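Long-range contact in Adenylate/guanylate cyclase/hydrolase, alpha/beta fold family (Ruegeria pomeroyi, PDB 3MR7), which probably acts as an adenylate cyclase, the chain here being the class III nucleotide cyclase catalytic domain of a longer protein that also carries an alpha/beta-hydrolase family region: residues 10-15 and 59-64. Numbering follows the deposited sequence.
Sequences ILAADM and GMLARF
Leu61 carries its CG anti to the backbone N (chi1 -157°), and Ile10 does the same with its CG2. The two side chains lie side by side, pointing the same way, with Leu61 CD1 3.7 Å from Ile10 CG2. The same CD1 also reaches Ala12 CB, at 4.0 Å. Helix 115-126 covers this face of the sheet. On the face carrying Leu11, Ala13, Met60 and Ala62, the ring of Phe64 comes back toward the partner strand and meets Leu11 at its edge: Leu11 CB lies near the ring plane, 3.8 Å from Phe64 CE2. Ala62 and Met60 on this face pack against helix 27-47.

Between the faces, the strands pair antiparallel. Leu11 and Ala62 exchange two hydrogen bonds, Leu11 N to Ala62 O (2.9 Å) and Ala62 N to Leu11 O (2.8 Å); Ala13 and Met60 exchange the second pair. Asp14 OD1 accepts from Met15 N and is hydrogen-bonded to Ser19 OG of the second subunit. Four near-straight backbone bonds (159-170°) thus satisfy the inward-facing amides and carbonyls of Leu11, Ala13, Met60 and Ala62 in a buried place, while apolar side chains on the two faces lie against helices 115-126 and 27-47 of the cyclase domain.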
ATOM      1  N   ILE A  10      -5.590  18.014  -3.880  1.00 51.51           N
ATOM      2  CA  ILE A  10      -4.477  17.374  -3.218  1.00 54.36           C
ATOM      3  C   ILE A  10      -4.044  16.142  -4.010  1.00 58.56           C
ATOM      4  O   ILE A  10      -4.879  15.392  -4.519  1.00 56.96           O
ATOM      5  CB  ILE A  10      -4.863  16.942  -1.805  1.00 49.23           C
ATOM      6  CG1 ILE A  10      -5.201  18.159  -0.977  1.00 48.50           C
ATOM      7  CG2 ILE A  10      -3.738  16.207  -1.140  1.00 47.56           C
ATOM      8  CD1 ILE A  10      -6.562  18.618  -1.178  1.00 43.56           C
ATOM      9  N   LEU A  11      -2.728  15.955  -4.087  1.00 51.99           N
ATOM     10  CA  LEU A  11      -2.086  14.857  -4.784  1.00 48.23           C
ATOM     11  C   LEU A  11      -1.102  14.185  -3.823  1.00 47.39           C
ATOM     12  O   LEU A  11      -0.225  14.845  -3.291  1.00 47.60           O
ATOM     13  CB  LEU A  11      -1.390  15.393  -6.039  1.00 43.78           C
ATOM     14  CG  LEU A  11      -0.158  14.760  -6.704  1.00 50.96           C
ATOM     15  CD1 LEU A  11       0.282  13.399  -6.158  1.00 45.85           C
ATOM     16  CD2 LEU A  11      -0.363  14.696  -8.197  1.00 45.83           C
ATOM     17  N   ALA A  12      -1.283  12.886  -3.573  1.00 44.34           N
ATOM     18  CA  ALA A  12      -0.339  12.107  -2.775  1.00 47.55           C
ATOM     19  C   ALA A  12       0.359  11.084  -3.660  1.00 42.19           C
ATOM     20  O   ALA A  12      -0.265  10.481  -4.532  1.00 49.64           O
ATOM     21  CB  ALA A  12      -1.052  11.404  -1.598  1.00 42.71           C
ATOM     22  N   ALA A  13       1.646  10.873  -3.410  1.00 40.97           N
ATOM     23  CA  ALA A  13       2.456   9.891  -4.141  1.00 40.84           C
ATOM     24  C   ALA A  13       3.488   9.168  -3.272  1.00 44.85           C
ATOM     25  O   ALA A  13       4.058   9.758  -2.365  1.00 49.08           O
ATOM     26  CB  ALA A  13       3.144  10.555  -5.341  1.00 31.77           C
ATOM     27  N   ASP A  14       3.734   7.899  -3.577  1.00 49.12           N
ATOM     28  CA  ASP A  14       4.726   7.081  -2.868  1.00 46.83           C
ATOM     29  C   ASP A  14       5.368   6.152  -3.888  1.00 41.65           C
ATOM     30  O   ASP A  14       4.911   6.044  -5.014  1.00 48.80           O
ATOM     31  CB  ASP A  14       4.046   6.239  -1.791  1.00 49.78           C
ATOM     32  CG  ASP A  14       4.978   5.839  -0.630  1.00 60.79           C
ATOM     33  OD1 ASP A  14       6.244   5.940  -0.705  1.00 46.07           O
ATOM     34  OD2 ASP A  14       4.391   5.391   0.386  1.00 64.04           O
HETATM   35  N   MSE A  15       6.436   5.485  -3.496  1.00 39.08           N
HETATM   36  CA  MSE A  15       7.113   4.587  -4.394  1.00 43.23           C
HETATM   37  C   MSE A  15       6.678   3.181  -4.074  1.00 45.65           C
HETATM   38  O   MSE A  15       6.662   2.784  -2.906  1.00 50.65           O
HETATM   39  CB  MSE A  15       8.613   4.662  -4.203  1.00 46.14           C
HETATM   40  CG  MSE A  15       9.346   3.875  -5.282  1.00 49.76           C
HETATM   41 SE   MSE A  15      11.243   3.583  -4.918  0.85 61.41          SE
HETATM   42  CE  MSE A  15      11.728   2.595  -6.509  1.00 65.04           C
ATOM     43  N   GLY A  59       5.136   9.508   2.460  1.00 57.93           N
ATOM     44  CA  GLY A  59       5.298   9.878   1.071  1.00 53.86           C
ATOM     45  C   GLY A  59       5.136  11.370   0.881  1.00 54.12           C
ATOM     46  O   GLY A  59       5.261  12.138   1.838  1.00 60.58           O
HETATM   47  N   MSE A  60       4.859  11.785  -0.350  1.00 48.70           N
HETATM   48  CA  MSE A  60       4.794  13.205  -0.652  1.00 56.40           C
HETATM   49  C   MSE A  60       3.383  13.731  -0.898  1.00 58.68           C
HETATM   50  O   MSE A  60       2.493  13.005  -1.308  1.00 66.72           O
HETATM   51  CB  MSE A  60       5.697  13.526  -1.826  1.00 58.71           C
HETATM   52  CG  MSE A  60       5.132  14.579  -2.736  1.00 70.30           C
HETATM   53 SE   MSE A  60       6.190  14.670  -4.356  0.74 86.42          SE
HETATM   54  CE  MSE A  60       7.618  15.791  -3.649  1.00 88.06           C
ATOM     55  N   LEU A  61       3.195  15.014  -0.652  1.00 57.96           N
ATOM     56  CA  LEU A  61       1.877  15.615  -0.697  1.00 55.77           C
ATOM     57  C   LEU A  61       1.999  16.930  -1.420  1.00 55.64           C
ATOM     58  O   LEU A  61       2.807  17.759  -1.040  1.00 68.30           O
ATOM     59  CB  LEU A  61       1.432  15.870   0.725  1.00 48.10           C
ATOM     60  CG  LEU A  61      -0.032  15.988   1.064  1.00 50.37           C
ATOM     61  CD1 LEU A  61      -0.731  14.786   0.579  1.00 44.50           C
ATOM     62  CD2 LEU A  61      -0.110  16.043   2.563  1.00 60.70           C
ATOM     63  N   ALA A  62       1.227  17.140  -2.471  1.00 49.34           N
ATOM     64  CA  ALA A  62       1.344  18.406  -3.188  1.00 51.69           C
ATOM     65  C   ALA A  62      -0.032  18.936  -3.453  1.00 59.55           C
ATOM     66  O   ALA A  62      -0.999  18.198  -3.388  1.00 53.50           O
ATOM     67  CB  ALA A  62       2.107  18.243  -4.488  1.00 39.75           C
ATOM     68  N   ARG A  63      -0.132  20.218  -3.758  1.00 63.38           N
ATOM     69  CA  ARG A  63      -1.443  20.782  -3.993  1.00 57.60           C
ATOM     70  C   ARG A  63      -1.455  21.701  -5.178  1.00 50.44           C
ATOM     71  O   ARG A  63      -0.455  22.316  -5.514  1.00 43.70           O
ATOM     72  CB  ARG A  63      -1.946  21.515  -2.760  1.00 60.15           C
ATOM     73  CG  ARG A  63      -1.278  22.843  -2.521  1.00 64.22           C
ATOM     74  CD  ARG A  63      -1.541  23.293  -1.112  1.00 61.55           C
ATOM     75  NE  ARG A  63      -0.653  24.378  -0.753  1.00 72.74           N
ATOM     76  CZ  ARG A  63      -0.899  25.655  -1.019  1.00 74.50           C
ATOM     77  NH1 ARG A  63      -2.013  26.011  -1.645  1.00 73.67           N
ATOM     78  NH2 ARG A  63      -0.028  26.574  -0.650  1.00 69.84           N
ATOM     79  N   PHE A  64      -2.627  21.796  -5.780  1.00 44.98           N
ATOM     80  CA  PHE A  64      -2.829  22.465  -7.050  1.00 48.77           C
ATOM     81  C   PHE A  64      -4.091  23.357  -7.008  1.00 57.51           C
ATOM     82  O   PHE A  64      -4.995  23.169  -6.188  1.00 46.74           O
ATOM     83  CB  PHE A  64      -2.993  21.427  -8.171  1.00 48.80           C
ATOM     84  CG  PHE A  64      -1.784  20.569  -8.406  1.00 51.22           C
ATOM     85  CD1 PHE A  64      -0.918  20.840  -9.462  1.00 57.20           C
ATOM     86  CD2 PHE A  64      -1.526  19.470  -7.595  1.00 56.43           C
ATOM     87  CE1 PHE A  64       0.206  20.041  -9.692  1.00 60.59           C
ATOM     88  CE2 PHE A  64      -0.409  18.662  -7.817  1.00 56.51           C
ATOM     89  CZ  PHE A  64       0.464  18.953  -8.870  1.00 55.33           C
TER